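Local coordinates for protein transcription regulator (Lactobacillus plantarum WCFS1, PDB 3CLK) that probably acts as a DNA-binding transcription regulator of the LacI type, a dimer whose periplasmic-binding-protein-like region is likely to sense a small ligand, at residues L120-I133 with F180-A192. Numbering follows the deposited sequence.
Sequences LINEGHRQIGIAGI and FGKNTDLTGIIAA
Ile128 to Ala131 pair with Gly188 to Ala191 as adjacent parallel strands in the mixed sheet of the C-terminal lobe, between strands 163-164 and 216-219. Gly129 is bonded through both its backbone polar atoms: its N donates to Gly188 O at 2.8 Å, and its O accepts from Ile190 N. Ala131 N then reaches Ile190 O, and Ala131 O takes Ala192 N, one residue beyond strand 188-191. On one face of the sheet, Ile190 CG1 lies 4.0 Å from Leu120 CD1, while its CB rests near Ile130 CG1; Tyr147 of helix 138-153 touches both isoleucines. On the other face Leu186 CD1 sits 3.3 Å above the plane of the Phe180 ring, offset toward its rim, and also meets Gly129 CA, where a side chain would clash with it. Ala131 CB approaches Phe180 CE2 obliquely, and helix 194-206 packs on Ile189 and Ala191.

At the start of the ladder, Thr187 holds the loop leading into strand 128-131 at two points. Its N bonds to Gln127 O in the carbonyl plane, and its OG1, placed between backbone N and carbonyl carbon (chi1 64°), meets His125 ND1 at the ring edge, 2.6 Å away and almost straight (174°). The histidine's NE2 is bound to Ala279 O, which should hold the ring against rotation. The extended Gln127 side chain crosses Asp185 at about a right angle; NE2 comes within 2.8 Å of OD2, though at an angle too poor for a hydrogen bond. With an alanine here the backbone bond could persist, but the carboxylate of Asp185 would probably lose the amide lying across it. Central parallel strands sandwiched between helices are characteristic of the Rossmann-like lobes of periplasmic-binding-protein-like regulators.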
# COMPACT_ATOMS: atom_id res chain seq x y z
N LEU B 120 -26.63 0.86 -3.64
CA LEU B 120 -27.10 2.22 -3.93
C LEU B 120 -28.58 2.19 -4.31
O LEU B 120 -29.36 3.04 -3.88
CB LEU B 120 -26.28 2.85 -5.07
CG LEU B 120 -24.80 3.14 -4.76
CD1 LEU B 120 -24.06 3.57 -6.02
CD2 LEU B 120 -24.71 4.22 -3.70
N ILE B 121 -28.98 1.20 -5.12
CA ILE B 121 -30.37 1.09 -5.53
C ILE B 121 -31.28 0.96 -4.31
O ILE B 121 -32.33 1.58 -4.24
CB ILE B 121 -30.60 -0.14 -6.45
CG1 ILE B 121 -29.94 0.10 -7.81
CG2 ILE B 121 -32.09 -0.38 -6.64
CD1 ILE B 121 -29.86 -1.15 -8.69
N ASN B 122 -30.86 0.14 -3.34
CA ASN B 122 -31.66 -0.04 -2.13
C ASN B 122 -31.69 1.22 -1.26
O ASN B 122 -32.53 1.35 -0.36
CB ASN B 122 -31.15 -1.24 -1.34
CG ASN B 122 -31.39 -2.55 -2.07
OD1 ASN B 122 -32.31 -2.65 -2.89
ND2 ASN B 122 -30.59 -3.56 -1.78
N GLU B 123 -30.76 2.14 -1.52
CA GLU B 123 -30.71 3.40 -0.78
C GLU B 123 -31.50 4.46 -1.55
O GLU B 123 -31.49 5.64 -1.19
CB GLU B 123 -29.27 3.86 -0.57
CG GLU B 123 -28.48 2.99 0.41
CD GLU B 123 -28.31 3.63 1.77
OE1 GLU B 123 -27.45 4.53 1.92
OE2 GLU B 123 -29.04 3.23 2.71
N GLY B 124 -32.17 4.04 -2.62
CA GLY B 124 -32.99 4.97 -3.39
C GLY B 124 -32.43 5.55 -4.67
O GLY B 124 -33.15 6.24 -5.39
N HIS B 125 -31.16 5.28 -4.97
CA HIS B 125 -30.52 5.81 -6.18
C HIS B 125 -30.92 5.05 -7.45
O HIS B 125 -31.12 3.85 -7.42
CB HIS B 125 -28.99 5.73 -6.03
CG HIS B 125 -28.45 6.54 -4.89
ND1 HIS B 125 -28.19 7.89 -5.00
CD2 HIS B 125 -28.19 6.21 -3.60
CE1 HIS B 125 -27.80 8.36 -3.83
NE2 HIS B 125 -27.79 7.36 -2.96
N ARG B 126 -31.01 5.78 -8.56
CA ARG B 126 -31.35 5.18 -9.85
C ARG B 126 -30.41 5.67 -10.94
O ARG B 126 -30.24 5.01 -11.97
CB ARG B 126 -32.81 5.48 -10.22
CG ARG B 126 -33.82 4.69 -9.39
CD ARG B 126 -35.25 4.93 -9.89
NE ARG B 126 -35.46 4.44 -11.25
CZ ARG B 126 -35.56 3.16 -11.59
NH1 ARG B 126 -35.46 2.21 -10.66
NH2 ARG B 126 -35.75 2.82 -12.86
N GLN B 127 -29.80 6.83 -10.73
CA GLN B 127 -28.85 7.40 -11.68
C GLN B 127 -27.48 7.07 -11.08
O GLN B 127 -26.84 7.88 -10.42
CB GLN B 127 -29.07 8.91 -11.80
CG GLN B 127 -30.48 9.24 -12.29
CD GLN B 127 -30.62 10.67 -12.76
OE1 GLN B 127 -30.67 11.60 -11.96
NE2 GLN B 127 -30.67 10.84 -14.08
N ILE B 128 -27.07 5.83 -11.34
CA ILE B 128 -25.84 5.26 -10.80
C ILE B 128 -24.75 5.06 -11.86
O ILE B 128 -24.97 4.37 -12.86
CB ILE B 128 -26.17 3.90 -10.16
CG1 ILE B 128 -27.31 4.07 -9.16
CG2 ILE B 128 -24.93 3.31 -9.51
CD1 ILE B 128 -27.76 2.77 -8.49
N GLY B 129 -23.58 5.64 -11.62
CA GLY B 129 -22.47 5.48 -12.54
C GLY B 129 -21.43 4.53 -11.99
O GLY B 129 -21.48 4.17 -10.81
N ILE B 130 -20.51 4.10 -12.85
CA ILE B 130 -19.44 3.19 -12.45
C ILE B 130 -18.16 3.65 -13.15
O ILE B 130 -18.15 3.89 -14.37
CB ILE B 130 -19.77 1.72 -12.81
CG1 ILE B 130 -18.69 0.79 -12.26
CG2 ILE B 130 -19.93 1.56 -14.33
CD1 ILE B 130 -19.14 -0.64 -12.12
N ALA B 131 -17.09 3.80 -12.38
CA ALA B 131 -15.85 4.32 -12.94
C ALA B 131 -14.55 3.62 -12.61
O ALA B 131 -14.39 3.04 -11.53
CB ALA B 131 -15.73 5.79 -12.56
N GLY B 132 -13.62 3.73 -13.55
CA GLY B 132 -12.28 3.17 -13.40
C GLY B 132 -12.03 1.74 -13.80
O GLY B 132 -10.88 1.29 -13.76
N ILE B 133 -13.06 1.01 -14.21
CA ILE B 133 -12.87 -0.40 -14.56
C ILE B 133 -12.23 -0.64 -15.93
O ILE B 133 -12.58 0.00 -16.90
CB ILE B 133 -14.20 -1.17 -14.51
CG1 ILE B 133 -14.74 -1.18 -13.08
CG2 ILE B 133 -14.00 -2.60 -15.00
CD1 ILE B 133 -16.02 -1.95 -12.90
N PHE B 180 -17.76 12.84 -15.78
CA PHE B 180 -19.15 12.95 -15.36
C PHE B 180 -19.54 14.42 -15.32
O PHE B 180 -20.63 14.80 -15.75
CB PHE B 180 -19.36 12.32 -13.98
CG PHE B 180 -19.22 10.83 -13.97
CD1 PHE B 180 -19.84 10.05 -14.94
CD2 PHE B 180 -18.50 10.19 -12.97
CE1 PHE B 180 -19.76 8.65 -14.90
CE2 PHE B 180 -18.41 8.81 -12.91
CZ PHE B 180 -19.05 8.04 -13.88
N GLY B 181 -18.65 15.25 -14.80
CA GLY B 181 -18.93 16.68 -14.74
C GLY B 181 -19.42 17.19 -13.41
O GLY B 181 -20.01 16.46 -12.61
N LYS B 182 -19.15 18.47 -13.16
CA LYS B 182 -19.55 19.14 -11.94
C LYS B 182 -21.08 19.15 -11.84
O LYS B 182 -21.64 19.14 -10.74
CB LYS B 182 -19.02 20.57 -11.97
CG LYS B 182 -19.27 21.39 -10.72
CD LYS B 182 -18.79 22.82 -10.93
CE LYS B 182 -18.86 23.64 -9.65
NZ LYS B 182 -20.23 23.66 -9.07
N ASN B 183 -21.75 19.18 -12.98
CA ASN B 183 -23.20 19.20 -13.03
C ASN B 183 -23.81 17.85 -13.37
O ASN B 183 -24.94 17.77 -13.86
CB ASN B 183 -23.66 20.26 -14.03
CG ASN B 183 -23.24 21.66 -13.63
OD1 ASN B 183 -23.09 22.55 -14.47
ND2 ASN B 183 -23.05 21.87 -12.33
N THR B 184 -23.06 16.78 -13.09
CA THR B 184 -23.54 15.43 -13.37
C THR B 184 -24.92 15.20 -12.78
O THR B 184 -25.28 15.78 -11.76
CB THR B 184 -22.60 14.36 -12.79
OG1 THR B 184 -23.10 13.06 -13.14
CG2 THR B 184 -22.52 14.46 -11.27
N ASP B 185 -25.70 14.34 -13.44
CA ASP B 185 -27.04 14.01 -12.97
C ASP B 185 -26.97 12.74 -12.14
O ASP B 185 -27.98 12.27 -11.62
CB ASP B 185 -27.98 13.81 -14.16
CG ASP B 185 -27.54 12.68 -15.07
OD1 ASP B 185 -26.38 12.70 -15.52
OD2 ASP B 185 -28.36 11.77 -15.34
N LEU B 186 -25.77 12.18 -12.01
CA LEU B 186 -25.58 10.96 -11.22
C LEU B 186 -25.68 11.32 -9.73
O LEU B 186 -25.28 12.40 -9.32
CB LEU B 186 -24.20 10.35 -11.49
CG LEU B 186 -23.94 9.82 -12.90
CD1 LEU B 186 -22.51 9.32 -13.01
CD2 LEU B 186 -24.93 8.69 -13.19
N THR B 187 -26.20 10.40 -8.93
CA THR B 187 -26.30 10.63 -7.50
C THR B 187 -25.52 9.54 -6.78
O THR B 187 -25.29 9.63 -5.59
CB THR B 187 -27.74 10.58 -7.01
OG1 THR B 187 -28.27 9.26 -7.20
CG2 THR B 187 -28.59 11.60 -7.76
N GLY B 188 -25.11 8.52 -7.52
CA GLY B 188 -24.34 7.44 -6.95
C GLY B 188 -23.28 6.98 -7.93
O GLY B 188 -23.53 6.94 -9.14
N ILE B 189 -22.11 6.64 -7.42
CA ILE B 189 -21.01 6.15 -8.27
C ILE B 189 -20.29 4.99 -7.60
O ILE B 189 -19.99 5.03 -6.40
CB ILE B 189 -19.99 7.27 -8.56
CG1 ILE B 189 -20.66 8.39 -9.36
CG2 ILE B 189 -18.79 6.71 -9.32
CD1 ILE B 189 -19.76 9.61 -9.55
N ILE B 190 -20.04 3.95 -8.39
CA ILE B 190 -19.34 2.77 -7.93
C ILE B 190 -17.91 2.91 -8.41
O ILE B 190 -17.66 3.15 -9.60
CB ILE B 190 -19.96 1.49 -8.52
CG1 ILE B 190 -21.42 1.38 -8.08
CG2 ILE B 190 -19.16 0.27 -8.08
CD1 ILE B 190 -22.12 0.16 -8.57
N ALA B 191 -16.96 2.80 -7.49
CA ALA B 191 -15.55 2.93 -7.85
C ALA B 191 -14.93 1.56 -8.06
O ALA B 191 -15.19 0.63 -7.30
CB ALA B 191 -14.80 3.69 -6.77
N ALA B 192 -14.11 1.45 -9.10
CA ALA B 192 -13.45 0.20 -9.45
C ALA B 192 -12.51 -0.31 -8.37
O ALA B 192 -12.21 -1.50 -8.33
CB ALA B 192 -12.67 0.37 -10.78
O HOH W 1 -30.81 8.76 -8.55